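Local structure of endoglucanase (Clostridium thermocellum, 2E4T) at residues Gln125-Thr128 / Ala129-Arg133; Tyr233-Ala236 / Ala237-Thr240. The protein probably hydrolyses internal beta-1,4-glucosidic bonds of cellulose and xyloglucan, this chain being the family 44 glycoside hydrolase module of a longer multidomain enzyme. All coordinates share one frame; numbering follows the deposited sequence.

Both contacts are local and lie in series along the chain, neither nesting in nor crossing the other. Contact 1 comes first, in the loop that runs from strand 121-122 to strand 134-138 at the surface of the module; it closes a turn within that loop, and its arginine ties the turn back to the chain around Asp118 and Gly121. About a hundred residues later, contact 2 forms where strand 226-232 of the parallel eight-stranded TIM-like barrel gives way to helix 235-240, and its aromatic side chains reach strand 279-284 and helix 338-349. The two centres are about 29 Å apart, and their nearest atoms about 20 Å.

Contact 1 of 2, residues Gln125-Thr128 / Ala129-Arg133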
loop_
_atom_site.group_PDB
_atom_site.type_symbol
_atom_site.label_atom_id
_atom_site.label_comp_id
_atom_site.label_asym_id
_atom_site.label_seq_id
_atom_site.Cartn_x
_atom_site.Cartn_y
_atom_site.Cartn_z
ATOM N N GLN A 125 1.380 -32.454 6.594
ATOM C CA GLN A 125 0.294 -32.142 7.493
ATOM C C GLN A 125 0.530 -32.748 8.868
ATOM O O GLN A 125 0.099 -32.203 9.903
ATOM C CB GLN A 125 -1.064 -32.567 6.912
ATOM C CG GLN A 125 -2.204 -31.995 7.721
ATOM C CD GLN A 125 -3.545 -32.155 7.066
ATOM O OE1 GLN A 125 -3.684 -32.562 5.944
ATOM N NE2 GLN A 125 -4.596 -31.808 7.798
ATOM N N GLU A 126 1.260 -33.879 8.942
ATOM C CA GLU A 126 1.545 -34.493 10.238
ATOM C C GLU A 126 2.584 -33.689 11.011
ATOM O O GLU A 126 2.683 -33.868 12.230
ATOM C CB GLU A 126 1.992 -35.950 10.011
ATOM C CG GLU A 126 0.855 -36.765 9.394
ATOM C CD GLU A 126 0.675 -36.555 7.935
ATOM O OE1 GLU A 126 1.660 -36.522 7.162
ATOM O OE2 GLU A 126 -0.510 -36.372 7.483
ATOM N N GLU A 127 3.280 -32.776 10.337
ATOM C CA GLU A 127 4.258 -31.861 10.953
ATOM C C GLU A 127 3.658 -30.471 11.181
ATOM O O GLU A 127 4.389 -29.497 11.437
ATOM C CB GLU A 127 5.468 -31.748 10.040
ATOM C CG GLU A 127 6.314 -33.031 10.025
ATOM C CD GLU A 127 7.409 -33.048 8.975
ATOM O OE1 GLU A 127 7.281 -32.403 7.895
ATOM O OE2 GLU A 127 8.438 -33.737 9.250
ATOM N N THR A 128 2.330 -30.350 11.170
ATOM C CA THR A 128 1.667 -29.109 11.542
ATOM C C THR A 128 2.183 -28.675 12.887
ATOM O O THR A 128 2.384 -29.479 13.828
ATOM C CB THR A 128 0.148 -29.304 11.558
ATOM O OG1 THR A 128 -0.303 -29.574 10.228
ATOM C CG2 THR A 128 -0.618 -28.099 12.101
ATOM N N ALA A 129 2.394 -27.350 13.060
ATOM C CA ALA A 129 2.995 -26.854 14.281
ATOM C C ALA A 129 2.102 -27.166 15.481
ATOM O O ALA A 129 0.859 -27.056 15.404
ATOM C CB ALA A 129 3.164 -25.339 14.165
ATOM N N PRO A 130 2.718 -27.429 16.659
ATOM C CA PRO A 130 4.151 -27.518 16.887
ATOM C C PRO A 130 4.721 -28.857 16.392
ATOM O O PRO A 130 4.079 -29.914 16.516
ATOM C CB PRO A 130 4.276 -27.435 18.418
ATOM C CG PRO A 130 2.957 -28.025 18.922
ATOM C CD PRO A 130 1.925 -27.543 17.919
ATOM N N SER A 131 5.917 -28.788 15.848
ATOM C CA SER A 131 6.667 -29.973 15.442
ATOM C C SER A 131 8.123 -29.580 15.289
ATOM O O SER A 131 8.463 -28.373 15.350
ATOM C CB SER A 131 6.137 -30.579 14.144
ATOM O OG SER A 131 6.617 -29.804 13.042
ATOM N N SER A 132 8.972 -30.553 14.973
ATOM C CA SER A 132 10.380 -30.268 14.758
ATOM C C SER A 132 10.598 -29.311 13.587
ATOM O O SER A 132 11.695 -28.725 13.472
ATOM C CB SER A 132 11.156 -31.573 14.453
ATOM O OG SER A 132 10.749 -32.131 13.242
ATOM N N ARG A 133 9.595 -29.146 12.715
ATOM C CA ARG A 133 9.756 -28.284 11.541
ATOM C C ARG A 133 9.557 -26.794 11.871
ATOM O O ARG A 133 9.769 -25.964 10.973
ATOM C CB ARG A 133 8.772 -28.685 10.442
ATOM C CG ARG A 133 8.875 -30.163 10.048
ATOM C CD ARG A 133 10.251 -30.598 9.588
ATOM N NE ARG A 133 10.782 -29.774 8.502
ATOM C CZ ARG A 133 10.412 -29.869 7.230
ATOM N NH1 ARG A 133 9.493 -30.758 6.854
ATOM N NH2 ARG A 133 10.961 -29.034 6.336
#
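Glu127 and Arg133 form a salt bridge across a loop turn that ends in an ST turn, Ser131 OG accepting from the backbone N of Arg133 at 3.1 Å. Followed outward, the Glu127 side chain touches the far limb of the turn along its whole length. Its CB lies 3.8 Å from both OG of Ser131 and CG of Arg133. CG runs past the same Arg133 CG, and CD comes within 3.4 Å of it. At the tip, OE2 lies beside Arg133 CD while OE1 accepts from Arg133 NH1 at 2.9 Å. The carboxylate and guanidinium planes stand 73° apart: NH1 meets OE1 from above the carboxylate plane, whereas OE1 stays near the guanidinium plane. Chi1 (-55°) sets Arg133 CG against the glutamate, and the bends at chi2 and chi3 carry CD past OE2 and bring NH1 round to OE1. The strongest partner of Arg133 is Asp118, bound through NE, and the carbonyls of Pro122 and Gly121 take NH1 and NH2. The turn is thereby tied back to residues 118-122, shaping the surface loop between strands 121-122 and 134-138 of the family 44 catalytic module. Glu127 OE1 also accepts from Ser124 N. Nearer the backbone, Ser131 OG donates to Glu127 O at 2.8 Å. On the first limb, Thr128 OG1 donates to Gln125 O at 2.7 Å, from the same face of that carbonyl as Thr128 N.

Contact 2 of 2, residues Tyr233-Ala236 / Ala237-Thr240; sequences YGFA and AYET
Tyr238 lays one face of its ring over the backbone of Phe235, in the first turn of helix 235-240. The CA of Phe235 sits 4.0 Å from the centroid of that ring and only 15° off its normal, a CH-pi contact displaced somewhat toward the rim. With CG beside its own backbone N (chi1 -59°), the tyrosine turns back along the helix start, bringing CD1 to 3.1 Å from Gly234 O. The Phe235 ring stands obliquely to the Tyr238 ring, planes at 42°, and their nearest side-chain atoms are CD1 of Phe235 and CD2 of Tyr238, 4.1 Å apart. Farther round the Phe235 ring, CE2 meets Glu239 OE1 at 3.6 Å, the oxygen lying at the ring edge; that carboxylate is salt-bridged to Lys332. On another flank, Tyr233 CD2 packs against Ala237 CB at 3.7 Å. Gly234 holds the N-cap position, and its O accepts from Tyr238 N at 3.1 Å and more weakly from Ala237 N. The same i to i+4 pattern continues with Glu239 N to Phe235 O and Thr240 N to Ala236 O. The Tyr238 ring, packed on Val282 and Trp284, joins the helix start to the neighbouring barrel strand 279-284, while the hydroxyl, donating to His283 O, satisfies the polar end of an otherwise apolar, buried side chain.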
loop_
_atom_site.group_PDB
_atom_site.type_symbol
_atom_site.label_atom_id
_atom_site.label_comp_id
_atom_site.label_asym_id
_atom_site.label_seq_id
_atom_site.Cartn_x
_atom_site.Cartn_y
_atom_site.Cartn_z
ATOM N N TYR A 233 -6.929 -9.193 3.725
ATOM C CA TYR A 233 -6.699 -9.517 2.336
ATOM C C TYR A 233 -7.672 -8.807 1.369
ATOM O O TYR A 233 -7.351 -8.616 0.175
ATOM C CB TYR A 233 -6.779 -11.044 2.077
ATOM C CG TYR A 233 -8.172 -11.589 1.882
ATOM C CD1 TYR A 233 -8.717 -11.671 0.607
ATOM C CD2 TYR A 233 -8.914 -12.031 2.951
ATOM C CE1 TYR A 233 -10.009 -12.180 0.385
ATOM C CE2 TYR A 233 -10.203 -12.531 2.755
ATOM C CZ TYR A 233 -10.724 -12.608 1.480
ATOM O OH TYR A 233 -11.990 -13.106 1.210
ATOM N N GLY A 234 -8.868 -8.497 1.846
ATOM C CA GLY A 234 -9.907 -8.007 0.944
ATOM C C GLY A 234 -11.207 -7.873 1.712
ATOM O O GLY A 234 -11.274 -8.126 2.926
ATOM N N PHE A 235 -12.244 -7.459 0.973
ATOM C CA PHE A 235 -13.453 -6.964 1.598
ATOM C C PHE A 235 -14.086 -7.960 2.576
ATOM O O PHE A 235 -14.570 -7.528 3.636
ATOM C CB PHE A 235 -14.467 -6.543 0.513
ATOM C CG PHE A 235 -15.615 -5.818 1.111
ATOM C CD1 PHE A 235 -15.569 -4.430 1.266
ATOM C CD2 PHE A 235 -16.729 -6.517 1.634
ATOM C CE1 PHE A 235 -16.595 -3.743 1.895
ATOM C CE2 PHE A 235 -17.732 -5.822 2.313
ATOM C CZ PHE A 235 -17.633 -4.449 2.423
ATOM N N ALA A 236 -14.170 -9.248 2.241
ATOM C CA ALA A 236 -14.833 -10.157 3.185
ATOM C C ALA A 236 -14.113 -10.214 4.541
ATOM O O ALA A 236 -14.748 -10.456 5.571
ATOM C CB ALA A 236 -14.979 -11.562 2.598
ATOM N N ALA A 237 -12.795 -10.015 4.546
ATOM C CA ALA A 237 -12.085 -9.892 5.810
ATOM C C ALA A 237 -12.390 -8.567 6.520
ATOM O O ALA A 237 -12.512 -8.523 7.750
ATOM C CB ALA A 237 -10.584 -10.084 5.624
ATOM N N TYR A 238 -12.494 -7.469 5.737
ATOM C CA TYR A 238 -12.917 -6.190 6.335
ATOM C C TYR A 238 -14.267 -6.364 7.037
ATOM O O TYR A 238 -14.523 -5.762 8.090
ATOM C CB TYR A 238 -13.139 -5.083 5.291
ATOM C CG TYR A 238 -12.008 -4.666 4.380
ATOM C CD1 TYR A 238 -10.809 -5.360 4.207
ATOM C CD2 TYR A 238 -12.235 -3.541 3.563
ATOM C CE1 TYR A 238 -9.910 -4.990 3.227
ATOM C CE2 TYR A 238 -11.322 -3.154 2.603
ATOM C CZ TYR A 238 -10.159 -3.866 2.403
ATOM O OH TYR A 238 -9.320 -3.476 1.405
ATOM N N GLU A 239 -15.166 -7.133 6.397
ATOM C CA GLU A 239 -16.532 -7.171 6.912
ATOM C C GLU A 239 -16.684 -8.101 8.114
ATOM O O GLU A 239 -17.282 -7.721 9.129
ATOM C CB GLU A 239 -17.535 -7.545 5.806
ATOM C CG GLU A 239 -18.944 -7.206 6.246
ATOM C CD GLU A 239 -20.040 -7.604 5.310
ATOM O OE1 GLU A 239 -19.801 -8.048 4.193
ATOM O OE2 GLU A 239 -21.233 -7.441 5.724
ATOM N N THR A 240 -16.161 -9.322 8.020
ATOM C CA THR A 240 -16.446 -10.371 9.002
ATOM C C THR A 240 -15.191 -11.185 9.367
ATOM O O THR A 240 -15.329 -12.259 9.995
ATOM C CB THR A 240 -17.497 -11.371 8.454
ATOM O OG1 THR A 240 -16.902 -12.064 7.352
ATOM C CG2 THR A 240 -18.790 -10.683 8.052
#